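Local coordinates for adhesion G-protein coupled receptor G6 (Danio rerio, PDB 6V55) that probably mediates cell adhesion and signalling linked to myelination, through a large, multidomain, calcium-binding extracellular region, at residues G268-F273 with V297-S302; L132-S137 with G247-A252. All blocks are in the same frame, centred on the assembly; numbering follows the deposited sequence.

Contact 1 of 2, residues G268-F273 with V297-S302; sequences GFIYNF and VDWDHS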
loop_
_atom_site.group_PDB
_atom_site.type_symbol
_atom_site.label_atom_id
_atom_site.label_comp_id
_atom_site.label_asym_id
_atom_site.label_seq_id
_atom_site.Cartn_x
_atom_site.Cartn_y
_atom_site.Cartn_z
ATOM N N GLY A 268 4.669 37.804 23.826
ATOM C CA GLY A 268 4.782 37.568 22.387
ATOM C C GLY A 268 5.493 36.260 22.058
ATOM O O GLY A 268 5.482 35.316 22.849
ATOM N N PHE A 269 6.098 36.261 20.863
ATOM C CA PHE A 269 6.724 35.116 20.210
ATOM C C PHE A 269 8.239 35.292 20.111
ATOM O O PHE A 269 8.730 36.403 19.895
ATOM C CB PHE A 269 6.196 34.932 18.778
ATOM C CG PHE A 269 4.751 34.559 18.659
ATOM C CD1 PHE A 269 4.093 34.796 17.450
ATOM C CD2 PHE A 269 4.062 33.946 19.701
ATOM C CE1 PHE A 269 2.779 34.445 17.279
ATOM C CE2 PHE A 269 2.733 33.597 19.546
ATOM C CZ PHE A 269 2.091 33.843 18.324
ATOM N N ILE A 270 8.980 34.176 20.205
ATOM C CA ILE A 270 10.407 34.127 19.887
ATOM C C ILE A 270 10.696 32.917 18.994
ATOM O O ILE A 270 9.937 31.943 18.946
ATOM C CB ILE A 270 11.294 34.116 21.159
ATOM C CG1 ILE A 270 12.647 34.815 20.940
ATOM C CG2 ILE A 270 11.414 32.726 21.742
ATOM C CD1 ILE A 270 13.520 34.906 22.177
ATOM N N TYR A 271 11.792 33.015 18.241
ATOM C CA TYR A 271 12.115 32.022 17.222
ATOM C C TYR A 271 13.618 32.035 17.011
ATOM O O TYR A 271 14.223 33.107 17.021
ATOM C CB TYR A 271 11.374 32.312 15.895
ATOM C CG TYR A 271 11.809 31.477 14.702
ATOM C CD1 TYR A 271 12.451 32.059 13.590
ATOM C CD2 TYR A 271 11.572 30.115 14.685
ATOM C CE1 TYR A 271 12.851 31.267 12.486
ATOM C CE2 TYR A 271 11.958 29.321 13.611
ATOM C CZ TYR A 271 12.601 29.892 12.510
ATOM O OH TYR A 271 12.992 29.084 11.443
ATOM N N ASN A 272 14.199 30.835 16.852
ATOM C CA ASN A 272 15.595 30.612 16.430
ATOM C C ASN A 272 16.632 31.168 17.423
ATOM O O ASN A 272 17.645 31.763 17.034
ATOM C CB ASN A 272 15.847 31.125 15.007
ATOM C CG ASN A 272 16.817 30.244 14.260
ATOM O OD1 ASN A 272 17.086 29.112 14.677
ATOM N ND2 ASN A 272 17.368 30.756 13.167
ATOM N N PHE A 273 16.402 30.916 18.718
ATOM C CA PHE A 273 17.306 31.383 19.766
ATOM C C PHE A 273 18.566 30.520 19.782
ATOM O O PHE A 273 18.499 29.310 20.035
ATOM C CB PHE A 273 16.617 31.350 21.133
ATOM C CG PHE A 273 17.379 32.070 22.231
ATOM C CD1 PHE A 273 18.319 31.396 23.023
ATOM C CD2 PHE A 273 17.122 33.397 22.496
ATOM C CE1 PHE A 273 19.012 32.050 24.020
ATOM C CE2 PHE A 273 17.809 34.056 23.506
ATOM C CZ PHE A 273 18.754 33.378 24.270
ATOM N N VAL A 297 24.023 26.757 22.673
ATOM C CA VAL A 297 22.590 26.505 22.631
ATOM C C VAL A 297 22.142 26.708 21.188
ATOM O O VAL A 297 22.525 27.693 20.548
ATOM C CB VAL A 297 21.828 27.433 23.601
ATOM C CG1 VAL A 297 20.362 27.170 23.562
ATOM C CG2 VAL A 297 22.314 27.245 25.032
ATOM N N ASP A 298 21.373 25.756 20.665
ATOM C CA ASP A 298 20.784 25.835 19.335
ATOM C C ASP A 298 19.274 25.654 19.442
ATOM O O ASP A 298 18.768 25.082 20.413
ATOM C CB ASP A 298 21.399 24.772 18.406
ATOM C CG ASP A 298 21.047 24.982 16.945
ATOM O OD1 ASP A 298 21.061 26.134 16.471
ATOM O OD2 ASP A 298 20.741 23.977 16.267
ATOM N N TRP A 299 18.559 26.176 18.446
ATOM C CA TRP A 299 17.111 26.047 18.356
ATOM C C TRP A 299 16.750 24.681 17.812
ATOM O O TRP A 299 16.582 24.481 16.604
ATOM C CB TRP A 299 16.531 27.144 17.477
ATOM C CG TRP A 299 15.075 27.444 17.701
ATOM C CD1 TRP A 299 14.092 27.382 16.760
ATOM C CD2 TRP A 299 14.455 27.980 18.890
ATOM N NE1 TRP A 299 12.896 27.789 17.296
ATOM C CE2 TRP A 299 13.089 28.161 18.599
ATOM C CE3 TRP A 299 14.912 28.282 20.180
ATOM C CZ2 TRP A 299 12.177 28.624 19.543
ATOM C CZ3 TRP A 299 14.000 28.761 21.120
ATOM C CH2 TRP A 299 12.648 28.919 20.793
ATOM N N ASP A 300 16.600 23.749 18.734
ATOM C CA ASP A 300 16.595 22.328 18.472
ATOM C C ASP A 300 16.136 21.720 19.781
ATOM O O ASP A 300 16.580 22.160 20.848
ATOM C CB ASP A 300 17.990 21.845 18.064
ATOM C CG ASP A 300 17.990 20.454 17.495
ATOM O OD1 ASP A 300 17.716 19.485 18.250
ATOM O OD2 ASP A 300 18.284 20.336 16.285
ATOM N N HIS A 301 15.231 20.740 19.692
ATOM C CA HIS A 301 14.483 20.286 20.856
ATOM C C HIS A 301 15.349 19.596 21.898
ATOM O O HIS A 301 15.021 19.675 23.088
ATOM C CB HIS A 301 13.389 19.332 20.426
ATOM C CG HIS A 301 12.210 20.008 19.823
ATOM N ND1 HIS A 301 11.218 20.585 20.589
ATOM C CD2 HIS A 301 11.847 20.183 18.530
ATOM C CE1 HIS A 301 10.297 21.095 19.791
ATOM N NE2 HIS A 301 10.655 20.866 18.537
ATOM N N SER A 302 16.478 18.998 21.483
ATOM C CA SER A 302 17.403 18.360 22.416
ATOM C C SER A 302 18.092 19.351 23.365
ATOM O O SER A 302 18.604 18.923 24.409
ATOM C CB SER A 302 18.463 17.574 21.634
ATOM O OG SER A 302 19.110 18.389 20.663
#
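In the pentraxin-like beta-sandwich, the loop leading to strand 304-305 lays a tryptophan against strand 268-276 of the six-stranded sheet. W299 sits at the centre of an inverse gamma turn. Its CB points toward the strand, and with CG anti to the backbone N (chi1 -158°) the indole lies along it, so that one ring face lies over the backbone at N272 N and Y271 C. The N272 N and the F273 N each stand 3.2 Å above the W299 ring plane, both displaced toward the rim. N272 has left-handed backbone angles (63°/45°), a local departure from the extended conformation within a continuous strand, just where the ring lies.

The pyrrole end of the indole is under N272. W299 NE1 and N272 N, 3.3 Å apart, are both donors and touch without bonding. At the same end Y271 CD2 comes within 3.7 Å of W299 NE1, the two aromatic planes crossing steeply but obliquely. The benzo end meets aliphatic carbon: F273 CB lies 3.6 Å from W299 CE3, and I270 CG2 reaches W299 CH2 at 4.1 Å. N272 OD1 rests against W299 CB at 3.5 Å, while N272 ND2 is hydrogen-bonded to C290 O. D298 turns its carboxylate to a salt bridge with R118, and an edge-to-face pair with W304 adds a further aromatic neighbour to W299. Such a buried indole, spread flat over strand backbone, is core packing between a connecting loop and a sheet of a concanavalin-like sandwich.

Contact 2 of 2, residues L132-S137 with G247-A252; sequences LRVSNS and GLLQIA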
loop_
_atom_site.group_PDB
_atom_site.type_symbol
_atom_site.label_atom_id
_atom_site.label_comp_id
_atom_site.label_asym_id
_atom_site.label_seq_id
_atom_site.Cartn_x
_atom_site.Cartn_y
_atom_site.Cartn_z
ATOM N N LEU A 132 10.878 28.102 30.805
ATOM C CA LEU A 132 11.145 27.662 29.437
ATOM C C LEU A 132 12.650 27.797 29.219
ATOM O O LEU A 132 13.146 28.803 28.702
ATOM C CB LEU A 132 10.337 28.478 28.432
ATOM C CG LEU A 132 8.870 28.079 28.267
ATOM C CD1 LEU A 132 7.953 28.760 29.266
ATOM C CD2 LEU A 132 8.427 28.407 26.871
ATOM N N ARG A 133 13.379 26.763 29.636
ATOM C CA ARG A 133 14.815 26.838 29.828
ATOM C C ARG A 133 15.570 25.970 28.837
ATOM O O ARG A 133 15.020 25.056 28.216
ATOM C CB ARG A 133 15.204 26.399 31.240
ATOM C CG ARG A 133 14.667 25.037 31.618
ATOM C CD ARG A 133 15.419 24.420 32.804
ATOM N NE ARG A 133 16.822 24.083 32.535
ATOM C CZ ARG A 133 17.723 23.854 33.493
ATOM N NH1 ARG A 133 17.355 23.945 34.766
ATOM N NH2 ARG A 133 18.990 23.554 33.195
ATOM N N VAL A 134 16.857 26.300 28.697
ATOM C CA VAL A 134 17.828 25.363 28.149
ATOM C C VAL A 134 17.864 24.135 29.052
ATOM O O VAL A 134 17.791 24.250 30.283
ATOM C CB VAL A 134 19.190 26.067 28.015
ATOM C CG1 VAL A 134 20.272 25.148 27.478
ATOM C CG2 VAL A 134 19.042 27.258 27.083
ATOM N N SER A 135 17.888 22.948 28.447
ATOM C CA SER A 135 17.788 21.756 29.273
ATOM C C SER A 135 19.142 21.425 29.883
ATOM O O SER A 135 20.197 21.832 29.383
ATOM C CB SER A 135 17.252 20.566 28.472
ATOM O OG SER A 135 18.265 19.706 28.047
ATOM N N ASN A 136 19.109 20.635 30.962
ATOM C CA ASN A 136 20.335 20.303 31.691
ATOM C C ASN A 136 21.216 19.280 30.977
ATOM O O ASN A 136 22.355 19.074 31.421
ATOM C CB ASN A 136 19.999 19.816 33.097
ATOM C CG ASN A 136 18.815 18.868 33.119
ATOM O OD1 ASN A 136 18.446 18.275 32.093
ATOM N ND2 ASN A 136 18.189 18.739 34.291
ATOM N N SER A 137 20.728 18.680 29.869
ATOM C CA SER A 137 21.573 18.022 28.866
ATOM C C SER A 137 22.718 18.916 28.367
ATOM O O SER A 137 23.814 18.416 28.073
ATOM C CB SER A 137 20.684 17.568 27.692
ATOM O OG SER A 137 21.399 17.358 26.488
ATOM N N GLY A 247 24.906 27.557 34.558
ATOM C CA GLY A 247 23.763 28.379 34.862
ATOM C C GLY A 247 22.493 27.922 34.153
ATOM O O GLY A 247 22.465 26.942 33.410
ATOM N N LEU A 248 21.423 28.685 34.397
ATOM C CA LEU A 248 20.094 28.424 33.856
ATOM C C LEU A 248 19.758 29.535 32.870
ATOM O O LEU A 248 19.449 30.665 33.277
ATOM C CB LEU A 248 19.066 28.358 34.984
ATOM C CG LEU A 248 17.799 27.531 34.767
ATOM C CD1 LEU A 248 17.294 27.039 36.113
ATOM C CD2 LEU A 248 16.696 28.317 34.063
ATOM N N LEU A 249 19.790 29.212 31.580
ATOM C CA LEU A 249 19.371 30.152 30.550
ATOM C C LEU A 249 17.924 29.849 30.200
ATOM O O LEU A 249 17.577 28.686 29.971
ATOM C CB LEU A 249 20.259 30.055 29.308
ATOM C CG LEU A 249 19.811 30.870 28.096
ATOM C CD1 LEU A 249 19.741 32.337 28.450
ATOM C CD2 LEU A 249 20.749 30.652 26.934
ATOM N N GLN A 250 17.084 30.891 30.164
ATOM C CA GLN A 250 15.664 30.711 29.894
ATOM C C GLN A 250 15.112 31.830 29.027
ATOM O O GLN A 250 15.642 32.946 28.994
ATOM C CB GLN A 250 14.843 30.644 31.177
ATOM C CG GLN A 250 14.953 31.855 32.041
ATOM C CD GLN A 250 14.185 31.686 33.313
ATOM O OE1 GLN A 250 12.961 31.505 33.292
ATOM N NE2 GLN A 250 14.892 31.730 34.438
ATOM N N ILE A 251 14.019 31.495 28.328
ATOM C CA ILE A 251 13.242 32.458 27.558
ATOM C C ILE A 251 12.527 33.376 28.536
ATOM O O ILE A 251 12.026 32.911 29.573
ATOM C CB ILE A 251 12.263 31.704 26.636
ATOM C CG1 ILE A 251 13.024 30.674 25.786
ATOM C CG2 ILE A 251 11.399 32.642 25.786
ATOM C CD1 ILE A 251 13.644 31.218 24.542
ATOM N N ALA A 252 12.512 34.685 28.221
ATOM C CA ALA A 252 12.024 35.795 29.042
ATOM C C ALA A 252 12.690 35.765 30.404
ATOM O O ALA A 252 13.859 36.134 30.528
ATOM C CB ALA A 252 10.500 35.784 29.178
#
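R133 starts from a crowded first torsion, with CG between the backbone N and the carbonyl carbon (chi1 54°), and then bends at chi3 (-66°), folding the guanidinium back beside its own strand. There R133 NE donates to V134 O at 2.5 Å, a very short bond that lies in the carbonyl plane and close to the guanidinium plane; a second, weak bond from R133 NH2 shares the same oxygen. With its rotation fixed in this way, the guanidinium presents one face to L248, whose CG lies anti to the backbone N. L248 CG stands 3.6 Å above that face, near its rim, and L248 CD1 approaches R133 NH1 at 3.4 Å. The other methyl, L248 CD2, reaches back to R133 CB at 3.7 Å, so the leucine fills the crook of the bent arginine and the two chains cross at about a right angle.

Beneath these side chains the backbones form a single antiparallel bridge, with R133 and Q250 as a non-hydrogen-bonded pair. I251 N donates to L132 O at 2.9 Å and V134 N to L249 O at 2.8 Å, both nearly along the C=O axis. Strand 248-251 borders the five-stranded sheet of the pentraxin-like sandwich next to strand 161-167, and this bridge brings the short strand 133-134, itself paired with 304-305, against its other edge.

The side chains divide between two faces. R133, L248 and Q250 share the partly exposed one. Buried on the other, V134 CG2 packs 3.8 Å from L249 CB, and L132 CB rests 4.2 Å from I251 CB. L249 and I251 also touch strand 268-276, and V134 and I251 meet W304.

How the contacts relate
Both contacts belong to the same pentraxin-like domain, their centres about 11 Å apart. Along the chain they come in series: contact 2 closes at strand 248-251, and contact 1 opens at 268-276, the next strand. The two strands lie in different sheets of the sandwich, and the core between those sheets joins the contacts: L249 CD2 of contact 2 packs 3.7 Å from F273 CE1 of contact 1. A second junction runs between V134 CG2 and V297 CG1, 3.8 Å apart. The loop 297-302 leads directly into strand 304-305, which pairs with 133-134, so segments far apart in sequence, 133-134 and 297-305, meet beside strands of both sheets.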